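Local coordinates for protein tRNA (adenine(22)-N(1))-methyltransferase (Bacillus subtilis, PDB 6Q56) that methylates N1 of adenosine 22 in tRNA, using S-adenosyl-L-methionine as the methyl donor, at residues I129-Y134 and A174-G179; Y138-E143 and E154-E159; E143-E148 and E185-F190; S203-I208 and E223-M228. The protein carries 2 engineered substitutions. One frame throughout, in Å; residues are numbered along the deposited sequence.

Overall arrangement
Helix 127-135 starts interaction 1, which closes a loop of 39 residues when the chain returns in helix 172-178. Interaction 2 lies wholly within that loop, pairing strands 139-148 and 151-159 as an antiparallel hairpin at one edge of the Rossmann-type methyltransferase sheet. Strand 139-148 also serves interaction 3, where it meets the start of helix 188-210; that contact shares Glu143 with interaction 2 and crosses both earlier contacts along the chain. Interaction 4 comes afterwards, closing a short loop between helices 188-210 and 215-234. It holds these two long C-terminal helices together as a projecting antiparallel pair, yet Arg227 still touches Leu177 of interaction 1.

Interaction 1: residues I129-Y134 and A174-G179; sequences IREWLY and AGMLVG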
loop_
_atom_site.group_PDB
_atom_site.type_symbol
_atom_site.label_atom_id
_atom_site.label_comp_id
_atom_site.label_asym_id
_atom_site.label_seq_id
_atom_site.Cartn_x
_atom_site.Cartn_y
_atom_site.Cartn_z
ATOM N N ILE A 129 2.199 -6.576 2.051
ATOM C CA ILE A 129 3.098 -5.735 1.292
ATOM C C ILE A 129 4.465 -5.695 1.950
ATOM O O ILE A 129 5.479 -5.777 1.277
ATOM C CB ILE A 129 2.553 -4.307 1.153
ATOM C CG1 ILE A 129 1.246 -4.319 0.373
ATOM C CG2 ILE A 129 3.551 -3.418 0.453
ATOM C CD1 ILE A 129 0.640 -2.954 0.200
ATOM N N ARG A 130 4.486 -5.570 3.270
ATOM C CA ARG A 130 5.742 -5.521 3.996
ATOM C C ARG A 130 6.503 -6.833 3.850
ATOM O O ARG A 130 7.713 -6.839 3.692
ATOM C CB ARG A 130 5.518 -5.172 5.463
ATOM C CG ARG A 130 5.038 -3.751 5.674
ATOM C CD ARG A 130 5.002 -3.364 7.139
ATOM N NE ARG A 130 4.267 -2.130 7.355
ATOM C CZ ARG A 130 2.961 -2.067 7.566
ATOM N NH1 ARG A 130 2.237 -3.168 7.592
ATOM N NH2 ARG A 130 2.379 -0.903 7.748
ATOM N N GLU A 131 5.786 -7.943 3.891
ATOM C CA GLU A 131 6.418 -9.241 3.748
ATOM C C GLU A 131 7.037 -9.356 2.364
ATOM O O GLU A 131 8.145 -9.838 2.218
ATOM C CB GLU A 131 5.418 -10.364 3.999
ATOM C CG GLU A 131 5.031 -10.511 5.458
ATOM C CD GLU A 131 4.056 -11.640 5.704
ATOM O OE1 GLU A 131 3.520 -12.174 4.731
ATOM O OE2 GLU A 131 3.824 -11.987 6.872
ATOM N N TRP A 132 6.315 -8.902 1.350
ATOM C CA TRP A 132 6.819 -8.951 -0.010
ATOM C C TRP A 132 8.021 -8.029 -0.172
ATOM O O TRP A 132 9.014 -8.406 -0.761
ATOM C CB TRP A 132 5.736 -8.570 -1.010
ATOM C CG TRP A 132 6.192 -8.715 -2.399
ATOM C CD1 TRP A 132 6.132 -9.830 -3.161
ATOM C CD2 TRP A 132 6.815 -7.715 -3.196
ATOM N NE1 TRP A 132 6.667 -9.590 -4.392
ATOM C CE2 TRP A 132 7.097 -8.293 -4.439
ATOM C CE3 TRP A 132 7.157 -6.384 -2.982
ATOM C CZ2 TRP A 132 7.702 -7.589 -5.462
ATOM C CZ3 TRP A 132 7.756 -5.689 -3.996
ATOM C CH2 TRP A 132 8.023 -6.289 -5.220
ATOM N N LEU A 133 7.915 -6.820 0.356
ATOM C CA LEU A 133 8.991 -5.848 0.270
ATOM C C LEU A 133 10.274 -6.374 0.895
ATOM O O LEU A 133 11.349 -6.260 0.322
ATOM C CB LEU A 133 8.604 -4.552 0.976
ATOM C CG LEU A 133 7.592 -3.661 0.281
ATOM C CD1 LEU A 133 7.311 -2.456 1.149
ATOM C CD2 LEU A 133 8.084 -3.237 -1.086
ATOM N N TYR A 134 10.151 -6.953 2.074
ATOM C CA TYR A 134 11.303 -7.483 2.782
ATOM C C TYR A 134 11.991 -8.595 1.997
ATOM O O TYR A 134 13.153 -8.884 2.207
ATOM C CB TYR A 134 10.887 -7.988 4.161
ATOM C CG TYR A 134 12.041 -8.359 5.036
ATOM C CD1 TYR A 134 12.635 -7.426 5.859
ATOM C CD2 TYR A 134 12.546 -9.639 5.032
ATOM C CE1 TYR A 134 13.701 -7.763 6.660
ATOM C CE2 TYR A 134 13.613 -9.986 5.825
ATOM C CZ TYR A 134 14.183 -9.045 6.641
ATOM O OH TYR A 134 15.238 -9.388 7.435
ATOM N N ALA A 174 6.125 -7.989 14.372
ATOM C CA ALA A 174 5.248 -6.862 14.649
ATOM C C ALA A 174 5.393 -5.764 13.608
ATOM O O ALA A 174 4.414 -5.280 13.068
ATOM C CB ALA A 174 5.525 -6.313 16.032
ATOM N N GLY A 175 6.624 -5.370 13.340
ATOM C CA GLY A 175 6.887 -4.327 12.376
ATOM C C GLY A 175 6.144 -4.542 11.080
ATOM O O GLY A 175 5.518 -3.637 10.555
ATOM N N MET A 176 6.209 -5.760 10.572
ATOM C CA MET A 176 5.561 -6.094 9.318
ATOM C C MET A 176 4.048 -6.010 9.378
ATOM O O MET A 176 3.403 -5.720 8.384
ATOM C CB MET A 176 5.970 -7.491 8.873
ATOM C CG MET A 176 7.428 -7.597 8.500
ATOM S SD MET A 176 7.738 -9.074 7.547
ATOM C CE MET A 176 9.476 -8.870 7.204
ATOM N N LEU A 177 3.489 -6.260 10.550
ATOM C CA LEU A 177 2.050 -6.225 10.709
ATOM C C LEU A 177 1.494 -4.827 10.899
ATOM O O LEU A 177 0.551 -4.444 10.237
ATOM C CB LEU A 177 1.625 -7.085 11.892
ATOM C CG LEU A 177 0.127 -7.051 12.156
ATOM C CD1 LEU A 177 -0.631 -7.713 11.024
ATOM C CD2 LEU A 177 -0.200 -7.703 13.478
ATOM N N VAL A 178 2.067 -4.070 11.815
ATOM C CA VAL A 178 1.551 -2.745 12.087
ATOM C C VAL A 178 2.316 -1.611 11.434
ATOM O O VAL A 178 1.813 -0.507 11.342
ATOM C CB VAL A 178 1.474 -2.501 13.602
ATOM C CG1 VAL A 178 0.647 -3.588 14.257
ATOM C CG2 VAL A 178 2.856 -2.460 14.215
ATOM N N GLY A 179 3.525 -1.880 10.975
ATOM C CA GLY A 179 4.322 -0.850 10.349
ATOM C C GLY A 179 5.412 -0.375 11.281
ATOM O O GLY A 179 5.145 0.145 12.356
HETATM O O HOH W 1 -0.157 -2.094 8.966
#
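In the Rossmann-type methyltransferase domain, helix 127-135 is tied to the C-terminal end of helix 172-178 by Arg130, which lies against Met176, Leu177 and Gly179. The short helical segments come within 8.9 Å of each other at 128°. Arg130 NH1 gives a hydrogen bond to Met176 O at 2.9 Å, approaching from above the carbonyl plane. The same nitrogen donates to water 1, which lies 2.8 Å from Leu177 O and so probably bridges the two. One guanidinium face is laid on the backbone of Gly179, whose CA is 3.2 Å from Arg130 NH2; a CB there would run into Arg130, and the positive phi of Gly179 calls for glycine in any case. Met176, its chain extended through CE (chi3 177°), crosses Tyr134 at about a right angle and brings CE to 3.4 Å from Tyr134 CG. Met176 SD lies 3.7 Å from Glu131 CG. Arg130 NE forms a salt bridge with Glu143 of the neighbouring strand. An alanine in place of Arg130 would probably leave the Glu143 carboxylate without its charge partner and Met176 O without this donor. Glu143 balances the buried positive charge and probably helps hold the guanidinium against the helix-end carbonyls.

Interaction 2: residues Y138-E143 and E154-E159; sequences YALIDE and EVLVAE
Ile141 carries CG1 in the crowded position between its backbone N and carbonyl carbon (chi1 60°), while Val157 holds CG1 anti to its own N (chi1 178°), and the two branches meet. Ile141 CG1 and Val157 CG1 are only 3.3 Å apart, tighter than ordinary carbon contact. Beyond them, Ile141 CD1 lies 3.6 Å from Glu159 CD, whose carboxylate makes a salt bridge with Arg117. The backbone here forms a classic beta bulge in the antiparallel hairpin: Ile141 and Asp142 both face Val157. Ile141 N bonds to Val157 O at 2.8 Å, whereas Asp142 N reaches the same oxygen weakly at 3.5 Å. Regular pairing resumes on both sides, with Ala139 N to Glu159 O at 2.8 Å before the bulge and Val157 N to Asp142 O at 2.9 Å after it. On the sheet face that carries Leu140, Glu143, Leu156 and Ala158, Leu140 CD2 packs 3.9 Å from Leu156 CB. Glu143 runs beside Leu156, pointing the same way, its carboxylate held between Arg130 and Leu182 N of helix 180-185. The single carbonyl of Val157 thus serves two successive N-H groups unequally, which keeps the hairpin bonded while the register slips by one residue.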
loop_
_atom_site.group_PDB
_atom_site.type_symbol
_atom_site.label_atom_id
_atom_site.label_comp_id
_atom_site.label_asym_id
_atom_site.label_seq_id
_atom_site.Cartn_x
_atom_site.Cartn_y
_atom_site.Cartn_z
ATOM N N TYR A 138 13.646 -4.652 -0.661
ATOM C CA TYR A 138 13.298 -3.240 -0.594
ATOM C C TYR A 138 13.396 -2.716 0.833
ATOM O O TYR A 138 13.362 -3.482 1.796
ATOM C CB TYR A 138 11.884 -3.012 -1.133
ATOM C CG TYR A 138 11.726 -3.357 -2.597
ATOM C CD1 TYR A 138 11.978 -2.413 -3.583
ATOM C CD2 TYR A 138 11.324 -4.625 -2.992
ATOM C CE1 TYR A 138 11.835 -2.722 -4.922
ATOM C CE2 TYR A 138 11.178 -4.943 -4.329
ATOM C CZ TYR A 138 11.434 -3.989 -5.290
ATOM O OH TYR A 138 11.290 -4.301 -6.623
ATOM N N ALA A 139 13.519 -1.401 0.951
ATOM C CA ALA A 139 13.622 -0.747 2.229
ATOM C C ALA A 139 12.481 0.250 2.363
ATOM O O ALA A 139 12.265 1.079 1.490
ATOM C CB ALA A 139 14.951 -0.041 2.346
ATOM N N LEU A 140 11.752 0.167 3.463
ATOM C CA LEU A 140 10.669 1.092 3.708
ATOM C C LEU A 140 11.315 2.387 4.122
ATOM O O LEU A 140 12.057 2.423 5.090
ATOM C CB LEU A 140 9.767 0.596 4.834
ATOM C CG LEU A 140 8.620 -0.327 4.462
ATOM C CD1 LEU A 140 8.121 -1.050 5.699
ATOM C CD2 LEU A 140 7.507 0.462 3.805
ATOM N N ILE A 141 11.043 3.457 3.400
ATOM C CA ILE A 141 11.637 4.729 3.749
ATOM C C ILE A 141 10.670 5.609 4.516
ATOM O O ILE A 141 11.075 6.581 5.127
ATOM C CB ILE A 141 12.198 5.459 2.526
ATOM C CG1 ILE A 141 11.105 5.728 1.500
ATOM C CG2 ILE A 141 13.308 4.633 1.912
ATOM C CD1 ILE A 141 11.603 6.488 0.299
ATOM N N ASP A 142 9.392 5.258 4.494
ATOM C CA ASP A 142 8.393 6.011 5.237
ATOM C C ASP A 142 7.037 5.346 5.185
ATOM O O ASP A 142 6.730 4.587 4.279
ATOM C CB ASP A 142 8.278 7.455 4.754
ATOM C CG ASP A 142 7.625 8.369 5.791
ATOM O OD1 ASP A 142 7.439 7.942 6.941
ATOM O OD2 ASP A 142 7.302 9.516 5.458
ATOM N N GLU A 143 6.237 5.660 6.189
ATOM C CA GLU A 143 4.894 5.151 6.321
ATOM C C GLU A 143 4.038 6.216 6.951
ATOM O O GLU A 143 4.503 6.980 7.781
ATOM C CB GLU A 143 4.847 3.963 7.268
ATOM C CG GLU A 143 5.510 2.692 6.804
ATOM C CD GLU A 143 5.393 1.601 7.845
ATOM O OE1 GLU A 143 5.684 1.866 9.021
ATOM O OE2 GLU A 143 5.001 0.487 7.485
ATOM N N GLU A 154 -3.525 3.347 5.162
ATOM C CA GLU A 154 -2.090 3.347 5.298
ATOM C C GLU A 154 -1.429 3.580 3.957
ATOM O O GLU A 154 -1.975 3.235 2.920
ATOM C CB GLU A 154 -1.622 2.012 5.847
ATOM C CG GLU A 154 -1.953 1.784 7.301
ATOM C CD GLU A 154 -2.048 0.318 7.635
ATOM O OE1 GLU A 154 -2.537 -0.442 6.787
ATOM O OE2 GLU A 154 -1.641 -0.068 8.738
ATOM N N VAL A 155 -0.243 4.161 3.994
ATOM C CA VAL A 155 0.525 4.428 2.796
ATOM C C VAL A 155 1.964 4.035 3.073
ATOM O O VAL A 155 2.594 4.550 3.983
ATOM C CB VAL A 155 0.450 5.902 2.377
ATOM C CG1 VAL A 155 1.365 6.167 1.198
ATOM C CG2 VAL A 155 -0.971 6.277 2.028
ATOM N N LEU A 156 2.469 3.102 2.281
ATOM C CA LEU A 156 3.825 2.615 2.441
ATOM C C LEU A 156 4.706 3.101 1.311
ATOM O O LEU A 156 4.326 3.064 0.154
ATOM C CB LEU A 156 3.838 1.090 2.491
ATOM C CG LEU A 156 3.326 0.447 3.775
ATOM C CD1 LEU A 156 1.900 0.865 4.079
ATOM C CD2 LEU A 156 3.437 -1.058 3.687
ATOM N N VAL A 157 5.896 3.556 1.662
ATOM C CA VAL A 157 6.838 4.049 0.685
ATOM C C VAL A 157 8.108 3.248 0.786
ATOM O O VAL A 157 8.682 3.121 1.854
ATOM C CB VAL A 157 7.165 5.522 0.913
ATOM C CG1 VAL A 157 8.183 5.996 -0.101
ATOM C CG2 VAL A 157 5.898 6.351 0.869
ATOM N N ALA A 158 8.538 2.702 -0.337
ATOM C CA ALA A 158 9.733 1.896 -0.359
ATOM C C ALA A 158 10.600 2.159 -1.574
ATOM O O ALA A 158 10.126 2.553 -2.624
ATOM C CB ALA A 158 9.365 0.429 -0.294
ATOM N N GLU A 159 11.890 1.920 -1.390
ATOM C CA GLU A 159 12.902 2.081 -2.423
ATOM C C GLU A 159 13.981 1.037 -2.177
ATOM O O GLU A 159 14.041 0.460 -1.100
ATOM C CB GLU A 159 13.520 3.473 -2.363
ATOM C CG GLU A 159 12.705 4.552 -3.041
ATOM C CD GLU A 159 13.283 5.936 -2.845
ATOM O OE1 GLU A 159 14.358 6.063 -2.242
ATOM O OE2 GLU A 159 12.654 6.900 -3.303
#

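Interaction 3: residues E143-E148 and E185-F190; sequences EVILEE and EKNAVF
Ile145 CG2 comes up close to the plane of the flat Asn187 amide, in front of the gap between OD1 and ND2 and not over a face, 3.5 Å from each of these two atoms. Asn187 ND2 donates to Ile145 O at 3.3 Å; that oxygen is tilted 19° from the amide plane, while the donor lies in the plane of the Ile145 carbonyl. Asn187 OD1 accepts from Phe190 N at 2.8 Å, a nearly straight capping bond that makes Asn187 the N-cap of helix 188-210. Its CG stands between the backbone N and carbonyl carbon (chi1 70°), and chi2 of 23° then turns OD1 to face Phe190 N. An alanine at Asn187 would probably leave Phe190 N without its capping acceptor and Ile145 O without this donor, and the first turn of the helix would be likely to fray. Apolar contacts complete the join: Ile145 CG1 to Val189 CG1 at 3.8 Å, and Ile145 CG2 to Phe190 CB at 3.9 Å. Water 3 accepts from Ile145 N at 2.9 Å, but its link to Glu185 OE1 is too short to be trusted and remains doubtful. Strand 139-148 is one of the two edge strands of the sheet within this chain. Leu182 of helix 180-185 touches both Ile145 and Phe190, the Phe190 ring meets Trp194 farther along its own helix, and Val144 and Leu146 turn away to Thr12 of helix 8-14.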
loop_
_atom_site.group_PDB
_atom_site.type_symbol
_atom_site.label_atom_id
_atom_site.label_comp_id
_atom_site.label_asym_id
_atom_site.label_seq_id
_atom_site.Cartn_x
_atom_site.Cartn_y
_atom_site.Cartn_z
ATOM N N GLU A 143 6.237 5.660 6.189
ATOM C CA GLU A 143 4.894 5.151 6.321
ATOM C C GLU A 143 4.038 6.216 6.951
ATOM O O GLU A 143 4.503 6.980 7.781
ATOM C CB GLU A 143 4.847 3.963 7.268
ATOM C CG GLU A 143 5.510 2.692 6.804
ATOM C CD GLU A 143 5.393 1.601 7.845
ATOM O OE1 GLU A 143 5.684 1.866 9.021
ATOM O OE2 GLU A 143 5.001 0.487 7.485
ATOM N N VAL A 144 2.778 6.252 6.568
ATOM C CA VAL A 144 1.841 7.182 7.151
ATOM C C VAL A 144 0.524 6.456 7.330
ATOM O O VAL A 144 0.157 5.613 6.528
ATOM C CB VAL A 144 1.621 8.445 6.293
ATOM C CG1 VAL A 144 1.163 8.083 4.903
ATOM C CG2 VAL A 144 0.584 9.341 6.933
ATOM N N ILE A 145 -0.180 6.781 8.397
ATOM C CA ILE A 145 -1.482 6.204 8.632
ATOM C C ILE A 145 -2.371 7.358 9.016
ATOM O O ILE A 145 -2.093 8.085 9.958
ATOM C CB ILE A 145 -1.527 5.113 9.707
ATOM C CG1 ILE A 145 -2.929 4.502 9.723
ATOM C CG2 ILE A 145 -1.183 5.682 11.066
ATOM C CD1 ILE A 145 -3.076 3.242 10.534
ATOM N N LEU A 146 -3.436 7.526 8.257
ATOM C CA LEU A 146 -4.368 8.599 8.485
ATOM C C LEU A 146 -5.766 8.074 8.309
ATOM O O LEU A 146 -5.958 6.958 7.859
ATOM C CB LEU A 146 -4.121 9.701 7.462
ATOM C CG LEU A 146 -2.707 10.267 7.454
ATOM C CD1 LEU A 146 -2.397 10.960 6.141
ATOM C CD2 LEU A 146 -2.494 11.213 8.621
ATOM N N GLU A 147 -6.750 8.887 8.648
ATOM C CA GLU A 147 -8.122 8.476 8.449
ATOM C C GLU A 147 -8.827 9.522 7.601
ATOM O O GLU A 147 -8.480 10.698 7.619
ATOM C CB GLU A 147 -8.846 8.204 9.768
ATOM C CG GLU A 147 -9.441 9.404 10.463
ATOM C CD GLU A 147 -10.078 9.028 11.786
ATOM O OE1 GLU A 147 -10.312 7.825 12.009
ATOM O OE2 GLU A 147 -10.339 9.932 12.605
ATOM N N GLU A 148 -9.802 9.065 6.835
ATOM C CA GLU A 148 -10.573 9.932 5.976
ATOM C C GLU A 148 -11.984 9.403 5.913
ATOM O O GLU A 148 -12.203 8.249 5.576
ATOM C CB GLU A 148 -9.979 9.979 4.573
ATOM C CG GLU A 148 -10.694 10.937 3.641
ATOM C CD GLU A 148 -9.940 11.183 2.352
ATOM O OE1 GLU A 148 -8.997 10.431 2.056
ATOM O OE2 GLU A 148 -10.296 12.127 1.632
ATOM N N GLU A 185 5.812 6.058 15.594
ATOM C CA GLU A 185 4.966 7.237 15.667
ATOM C C GLU A 185 3.888 7.063 16.720
ATOM O O GLU A 185 3.732 7.896 17.597
ATOM C CB GLU A 185 4.317 7.513 14.312
ATOM C CG GLU A 185 3.612 8.850 14.226
ATOM C CD GLU A 185 3.003 9.120 12.868
ATOM O OE1 GLU A 185 2.792 8.170 12.091
ATOM O OE2 GLU A 185 2.726 10.298 12.586
ATOM N N LYS A 186 3.150 5.966 16.625
ATOM C CA LYS A 186 2.068 5.668 17.553
ATOM C C LYS A 186 1.068 6.815 17.598
ATOM O O LYS A 186 0.760 7.337 18.659
ATOM C CB LYS A 186 2.605 5.391 18.958
ATOM C CG LYS A 186 3.234 4.028 19.146
ATOM C CD LYS A 186 3.520 3.762 20.610
ATOM C CE LYS A 186 4.587 2.697 20.773
ATOM N NZ LYS A 186 4.813 2.355 22.202
ATOM N N ASN A 187 0.550 7.210 16.445
ATOM C CA ASN A 187 -0.416 8.292 16.423
ATOM C C ASN A 187 -1.816 7.786 16.762
ATOM O O ASN A 187 -2.046 6.594 16.855
ATOM C CB ASN A 187 -0.376 9.060 15.107
ATOM C CG ASN A 187 -0.904 8.267 13.940
ATOM O OD1 ASN A 187 -1.670 7.333 14.101
ATOM N ND2 ASN A 187 -0.507 8.662 12.745
ATOM N N ALA A 188 -2.737 8.711 16.974
ATOM C CA ALA A 188 -4.102 8.365 17.351
ATOM C C ALA A 188 -4.763 7.341 16.444
ATOM O O ALA A 188 -5.364 6.393 16.914
ATOM C CB ALA A 188 -4.959 9.615 17.426
ATOM N N VAL A 189 -4.663 7.549 15.142
ATOM C CA VAL A 189 -5.277 6.651 14.185
ATOM C C VAL A 189 -4.700 5.258 14.338
ATOM O O VAL A 189 -5.414 4.271 14.320
ATOM C CB VAL A 189 -5.074 7.157 12.749
ATOM C CG1 VAL A 189 -5.697 6.205 11.754
ATOM C CG2 VAL A 189 -5.670 8.541 12.596
ATOM N N PHE A 190 -3.387 5.212 14.487
ATOM C CA PHE A 190 -2.651 3.966 14.648
ATOM C C PHE A 190 -3.107 3.195 15.883
ATOM O O PHE A 190 -3.444 2.024 15.798
ATOM C CB PHE A 190 -1.150 4.249 14.726
ATOM C CG PHE A 190 -0.322 3.049 15.045
ATOM C CD1 PHE A 190 0.173 2.249 14.039
ATOM C CD2 PHE A 190 -0.032 2.722 16.354
ATOM C CE1 PHE A 190 0.941 1.144 14.330
ATOM C CE2 PHE A 190 0.733 1.617 16.650
ATOM C CZ PHE A 190 1.221 0.829 15.637
HETATM O O HOH W 2 4.587 7.376 10.493
HETATM O O HOH W 3 1.230 8.501 10.237
#

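Interaction 4: residues S203-I208 and E223-M228; sequences SIYEQI and ELADRM
Aliphatic contacts centre on Leu224, whose CD1 pushes between Ile204, Tyr205 and Ile208. It reaches 3.6 Å from Tyr205 CA and 3.7 Å from Ile204 CG2, crossing the Ile204 side chain at about a right angle, with Ile208 CD1 at 4.0 Å. With Thr201, which Leu224 also touches, the three residues follow the spacing of a coiled-coil hole, so Leu224 acts as a knob in knobs-into-holes fashion. The pair is antiparallel: the short segments of helices 188-210 and 215-234 run at 153°, their axes approaching to 9.7 Å, in the two-helix projection that extends from the methyltransferase domain. Contacts with the aromatic ring form the second group. With CG anti to the backbone N (chi1 180°), Tyr205 is directed across to helix 215-234, where Leu224 CB meets the ring at its edge, 3.9 Å from Tyr205 CD1. Ala225 CB comes obliquely to 4.2 Å from Tyr205 CE1. The third kind is Met-aromatic: Met228 SD lies 4.6 Å from the centre of the Tyr205 ring, obliquely placed, its side chain crossing that of Tyr205 at about a right angle. The same sulfur is 3.9 Å from Tyr205 CB, and Met228 continues onto Leu198, Thr201 and Gln202 of the facing helix.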
loop_
_atom_site.group_PDB
_atom_site.type_symbol
_atom_site.label_atom_id
_atom_site.label_comp_id
_atom_site.label_asym_id
_atom_site.label_seq_id
_atom_site.Cartn_x
_atom_site.Cartn_y
_atom_site.Cartn_z
ATOM N N SER A 203 -11.835 -11.215 21.383
ATOM C CA SER A 203 -13.197 -11.713 21.312
ATOM C C SER A 203 -13.251 -13.048 20.594
ATOM O O SER A 203 -14.036 -13.915 20.945
ATOM C CB SER A 203 -14.104 -10.696 20.621
ATOM O OG SER A 203 -14.159 -9.487 21.353
ATOM N N ILE A 204 -12.424 -13.214 19.580
ATOM C CA ILE A 204 -12.415 -14.462 18.856
ATOM C C ILE A 204 -11.728 -15.520 19.709
ATOM O O ILE A 204 -12.094 -16.687 19.677
ATOM C CB ILE A 204 -11.714 -14.326 17.500
ATOM C CG1 ILE A 204 -12.482 -13.360 16.611
ATOM C CG2 ILE A 204 -11.624 -15.671 16.814
ATOM C CD1 ILE A 204 -11.852 -13.156 15.255
ATOM N N TYR A 205 -10.746 -15.090 20.489
ATOM C CA TYR A 205 -9.998 -15.988 21.355
ATOM C C TYR A 205 -10.915 -16.571 22.407
ATOM O O TYR A 205 -10.956 -17.773 22.610
ATOM C CB TYR A 205 -8.850 -15.244 22.026
ATOM C CG TYR A 205 -8.019 -16.084 22.951
ATOM C CD1 TYR A 205 -6.986 -16.868 22.471
ATOM C CD2 TYR A 205 -8.261 -16.084 24.310
ATOM C CE1 TYR A 205 -6.220 -17.631 23.320
ATOM C CE2 TYR A 205 -7.501 -16.845 25.164
ATOM C CZ TYR A 205 -6.483 -17.613 24.665
ATOM O OH TYR A 205 -5.739 -18.361 25.523
ATOM N N GLU A 206 -11.653 -15.696 23.072
ATOM C CA GLU A 206 -12.587 -16.111 24.102
ATOM C C GLU A 206 -13.740 -16.874 23.476
ATOM O O GLU A 206 -14.300 -17.768 24.078
ATOM C CB GLU A 206 -13.103 -14.901 24.870
ATOM C CG GLU A 206 -12.026 -14.198 25.671
ATOM C CD GLU A 206 -12.547 -12.981 26.386
ATOM O OE1 GLU A 206 -13.775 -12.883 26.540
ATOM O OE2 GLU A 206 -11.736 -12.128 26.792
ATOM N N GLN A 207 -14.086 -16.503 22.256
ATOM C CA GLN A 207 -15.170 -17.154 21.539
ATOM C C GLN A 207 -14.784 -18.595 21.225
ATOM O O GLN A 207 -15.577 -19.511 21.400
ATOM C CB GLN A 207 -15.496 -16.373 20.268
ATOM C CG GLN A 207 -16.411 -17.056 19.275
ATOM C CD GLN A 207 -16.565 -16.241 18.012
ATOM O OE1 GLN A 207 -16.997 -15.093 18.056
ATOM N NE2 GLN A 207 -16.196 -16.822 16.882
ATOM N N ILE A 208 -13.557 -18.791 20.763
ATOM C CA ILE A 208 -13.087 -20.128 20.442
ATOM C C ILE A 208 -12.775 -20.881 21.730
ATOM O O ILE A 208 -12.802 -22.100 21.764
ATOM C CB ILE A 208 -11.853 -20.084 19.533
ATOM C CG1 ILE A 208 -12.253 -19.570 18.151
ATOM C CG2 ILE A 208 -11.216 -21.458 19.416
ATOM C CD1 ILE A 208 -11.113 -19.507 17.164
ATOM N N GLU A 223 -2.578 -18.987 17.687
ATOM C CA GLU A 223 -2.315 -17.905 16.753
ATOM C C GLU A 223 -2.946 -16.604 17.196
ATOM O O GLU A 223 -2.384 -15.546 16.988
ATOM C CB GLU A 223 -2.792 -18.283 15.367
ATOM C CG GLU A 223 -2.073 -19.492 14.814
ATOM C CD GLU A 223 -2.592 -19.906 13.462
ATOM O OE1 GLU A 223 -3.723 -19.526 13.125
ATOM O OE2 GLU A 223 -1.870 -20.607 12.740
ATOM N N LEU A 224 -4.113 -16.686 17.814
ATOM C CA LEU A 224 -4.781 -15.497 18.303
ATOM C C LEU A 224 -3.944 -14.919 19.428
ATOM O O LEU A 224 -3.728 -13.721 19.502
ATOM C CB LEU A 224 -6.187 -15.827 18.784
ATOM C CG LEU A 224 -7.148 -16.230 17.674
ATOM C CD1 LEU A 224 -8.439 -16.797 18.229
ATOM C CD2 LEU A 224 -7.422 -15.036 16.793
ATOM N N ALA A 225 -3.469 -15.800 20.302
ATOM C CA ALA A 225 -2.637 -15.398 21.427
ATOM C C ALA A 225 -1.383 -14.707 20.915
ATOM O O ALA A 225 -1.034 -13.638 21.375
ATOM C CB ALA A 225 -2.274 -16.599 22.279
ATOM N N ASP A 226 -0.709 -15.328 19.959
ATOM C CA ASP A 226 0.498 -14.751 19.394
ATOM C C ASP A 226 0.172 -13.356 18.875
ATOM O O ASP A 226 0.908 -12.411 19.109
ATOM C CB ASP A 226 1.047 -15.630 18.272
ATOM C CG ASP A 226 2.366 -15.121 17.722
ATOM O OD1 ASP A 226 3.365 -15.104 18.466
ATOM O OD2 ASP A 226 2.410 -14.743 16.540
ATOM N N ARG A 227 -0.952 -13.243 18.182
ATOM C CA ARG A 227 -1.390 -11.969 17.634
ATOM C C ARG A 227 -1.670 -10.975 18.748
ATOM O O ARG A 227 -1.272 -9.827 18.667
ATOM C CB ARG A 227 -2.629 -12.157 16.765
ATOM C CG ARG A 227 -3.185 -10.877 16.175
ATOM C CD ARG A 227 -2.171 -10.178 15.298
ATOM N NE ARG A 227 -1.964 -10.860 14.025
ATOM C CZ ARG A 227 -2.660 -10.611 12.922
ATOM N NH1 ARG A 227 -3.619 -9.704 12.928
ATOM N NH2 ARG A 227 -2.395 -11.277 11.815
ATOM N N MET A 228 -2.360 -11.422 19.787
ATOM C CA MET A 228 -2.686 -10.554 20.907
ATOM C C MET A 228 -1.431 -10.024 21.577
ATOM O O MET A 228 -1.307 -8.834 21.797
ATOM C CB MET A 228 -3.562 -11.283 21.924
ATOM C CG MET A 228 -4.980 -11.521 21.449
ATOM S SD MET A 228 -5.893 -12.682 22.471
ATOM C CE MET A 228 -5.673 -11.945 24.077
#